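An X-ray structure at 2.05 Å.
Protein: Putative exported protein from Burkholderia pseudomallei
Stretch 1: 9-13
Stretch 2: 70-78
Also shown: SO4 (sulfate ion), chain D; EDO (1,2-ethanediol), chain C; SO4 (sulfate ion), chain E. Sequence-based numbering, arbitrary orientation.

Stretch 1, residues 9-13: ALFGA
Stretch 2 (70-78) ASAYGPKQE

Two segments whose touching residues are at least 59 positions apart in sequence run side by side as parallel strands, Ala9 to Phe11 beside Ala70 and Ser71, and then leave the sheet together as loops. Leu10 pairs with Ala70 (CA to CA 4.8 Å) and Phe11 with Ser71 (4.7 Å); beyond the strands the CA of Gly12 lies 4.8 Å from that of Tyr73. The contact buries 374 Å², most of it through Ala70, Phe11 and Gly12.

Ala70 (phi/psi -124/145) is held at both ends of its peptide backbone: its N donates to Ala9 O at 2.8 Å, nearly straight at 168°, and its O accepts from Phe11 N at 2.9 Å. This is the parallel pattern, in which one residue bonds to the two neighbours of its partner. Leu10, the residue between them, is extended (-138/120) and brings its CA to 3.3 Å from Ala70 O in a CA-H...O contact. Leu10 and Ala70 point their side chains to the same sheet face. With chi1 t and chi2 p, Leu10 sets CD1 3.6 Å from Ala70 CB and 3.8 Å from Ala72 CB, an apolar contact with two small methyl groups.

Phe11 (-88/148; chi1 m, chi2 -90°) shares the other face with Ser71, whose chi1 is t. Its O accepts from Ala72 N at 2.9 Å, a more bent bond (145°) that carries the pairing past the last strand residue; Ala72 itself turns to -122/18. The end of the Phe11 ring leads away from the second stretch, with Ala70 O at the ring edge, while Phe11 CB packs 3.9 Å from Tyr73 CE2.

Gly12 has left-handed backbone angles (79/19), which favour glycine. A CB here would point toward the second stretch and lie 2.8 Å from Tyr73 N, a clash. Without one, Gly12 CA sits over a face of the Tyr73 ring, 4.2 Å from its centroid and 26° off the normal, as a CH-pi contact. Tyr73 (-50/123; chi1 m, chi2 -68°) starts sideways and brings its ring end closer; its OH donates to O2 of the chain E sulfate at 2.7 Å.

Gln77 (chi1 m, chi2 t, chi3 111°) reaches back so that NE2 donates to O3 of the chain D sulfate at 3.0 Å and, in a weak bond, to Gly12 O at 3.3 Å. That anion also accepts from Gly74 N (to O3, 2.9 Å) and Lys76 N (to O4, 2.8 Å), while Glu78 N closes the turn onto Gly74 O at 2.9 Å.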

# COMPACT_ATOMS: atom_id res chain seq x y z
N ALA A 9 10.81 3.55 -5.14
CA ALA A 9 11.45 2.66 -4.16
C ALA A 9 10.34 1.91 -3.45
O ALA A 9 9.33 2.49 -3.08
CB ALA A 9 12.29 3.45 -3.16
N LEU A 10 10.54 0.62 -3.25
CA LEU A 10 9.44 -0.24 -2.84
C LEU A 10 9.93 -1.20 -1.77
O LEU A 10 10.90 -1.93 -2.03
CB LEU A 10 8.93 -1.02 -4.08
CG LEU A 10 7.80 -2.03 -3.79
CD1 LEU A 10 6.54 -1.28 -3.39
CD2 LEU A 10 7.53 -2.97 -4.97
N PHE A 11 9.33 -1.15 -0.56
CA PHE A 11 9.53 -2.16 0.49
C PHE A 11 8.52 -3.31 0.31
O PHE A 11 7.42 -3.09 -0.17
CB PHE A 11 9.38 -1.54 1.90
CG PHE A 11 10.51 -0.61 2.28
CD1 PHE A 11 11.65 -1.10 2.94
CD2 PHE A 11 10.46 0.74 1.94
CE1 PHE A 11 12.71 -0.25 3.26
CE2 PHE A 11 11.51 1.61 2.28
CZ PHE A 11 12.64 1.11 2.93
N GLY A 12 8.90 -4.53 0.68
CA GLY A 12 8.01 -5.67 0.58
C GLY A 12 7.88 -6.25 -0.81
O GLY A 12 6.91 -6.97 -1.10
N ALA A 13 8.83 -5.94 -1.69
CA ALA A 13 8.76 -6.34 -3.11
C ALA A 13 8.73 -7.86 -3.45
O ALA A 13 8.38 -8.22 -4.60
CB ALA A 13 9.83 -5.62 -3.96
N ALA A 70 7.05 3.48 -1.79
CA ALA A 70 5.87 2.62 -1.53
C ALA A 70 6.17 1.46 -0.57
O ALA A 70 7.26 0.89 -0.59
CB ALA A 70 5.27 2.08 -2.86
N SER A 71 5.21 1.11 0.26
CA SER A 71 5.34 -0.06 1.12
C SER A 71 4.26 -1.09 0.76
O SER A 71 3.06 -0.77 0.77
CB SER A 71 5.28 0.37 2.60
OG SER A 71 4.94 -0.71 3.45
N ALA A 72 4.69 -2.31 0.46
CA ALA A 72 3.81 -3.33 -0.13
C ALA A 72 3.72 -4.61 0.68
O ALA A 72 3.33 -5.65 0.17
CB ALA A 72 4.29 -3.67 -1.53
N TYR A 73 4.10 -4.53 1.95
CA TYR A 73 3.81 -5.61 2.88
C TYR A 73 2.34 -5.99 2.81
O TYR A 73 1.48 -5.14 2.98
CB TYR A 73 4.18 -5.21 4.30
CG TYR A 73 5.63 -4.90 4.42
CD1 TYR A 73 6.60 -5.91 4.30
CD2 TYR A 73 6.06 -3.60 4.63
CE1 TYR A 73 7.95 -5.62 4.40
CE2 TYR A 73 7.41 -3.30 4.73
CZ TYR A 73 8.35 -4.32 4.62
OH TYR A 73 9.67 -3.99 4.74
N GLY A 74 2.09 -7.25 2.51
CA GLY A 74 0.72 -7.77 2.44
C GLY A 74 0.42 -8.67 3.63
O GLY A 74 1.13 -8.61 4.63
N PRO A 75 -0.64 -9.51 3.52
CA PRO A 75 -1.12 -10.35 4.64
C PRO A 75 -0.09 -11.33 5.22
O PRO A 75 -0.12 -11.60 6.43
CB PRO A 75 -2.32 -11.10 4.04
CG PRO A 75 -2.18 -10.97 2.56
CD PRO A 75 -1.52 -9.63 2.34
N LYS A 76 0.82 -11.87 4.40
CA LYS A 76 1.84 -12.80 4.92
C LYS A 76 3.06 -12.06 5.51
O LYS A 76 3.73 -12.58 6.40
CB LYS A 76 2.27 -13.82 3.86
N GLN A 77 3.33 -10.85 5.04
CA GLN A 77 4.51 -10.12 5.49
C GLN A 77 4.29 -9.20 6.70
O GLN A 77 5.21 -8.97 7.48
CB GLN A 77 5.08 -9.28 4.36
CG GLN A 77 5.99 -10.05 3.42
CD GLN A 77 6.51 -9.15 2.32
OE1 GLN A 77 7.70 -8.84 2.27
NE2 GLN A 77 5.62 -8.69 1.45
N GLU A 78 3.10 -8.64 6.82
CA GLU A 78 2.83 -7.65 7.85
C GLU A 78 2.66 -8.29 9.23
O GLU A 78 2.25 -9.46 9.35
CB GLU A 78 1.56 -6.91 7.50
CG GLU A 78 0.32 -7.80 7.55
CD GLU A 78 -0.92 -7.07 7.11
OE1 GLU A 78 -0.83 -5.83 6.91
OE2 GLU A 78 -1.98 -7.71 6.96
S SO4 D . 2.20 -10.69 0.99
O1 SO4 D . 1.70 -9.74 -0.07
O2 SO4 D . 3.06 -11.78 0.44
O3 SO4 D . 2.98 -9.95 2.03
O4 SO4 D . 1.04 -11.30 1.68
C1 EDO C . 10.72 -9.20 1.42
O1 EDO C . 9.84 -8.57 0.46
C2 EDO C . 12.14 -8.73 1.14
O2 EDO C . 12.00 -7.72 0.14
S SO4 E . 12.75 -6.49 5.00
O1 SO4 E . 14.15 -6.02 4.92
O2 SO4 E . 11.79 -5.56 4.36
O3 SO4 E . 12.67 -7.80 4.31
O4 SO4 E . 12.38 -6.62 6.42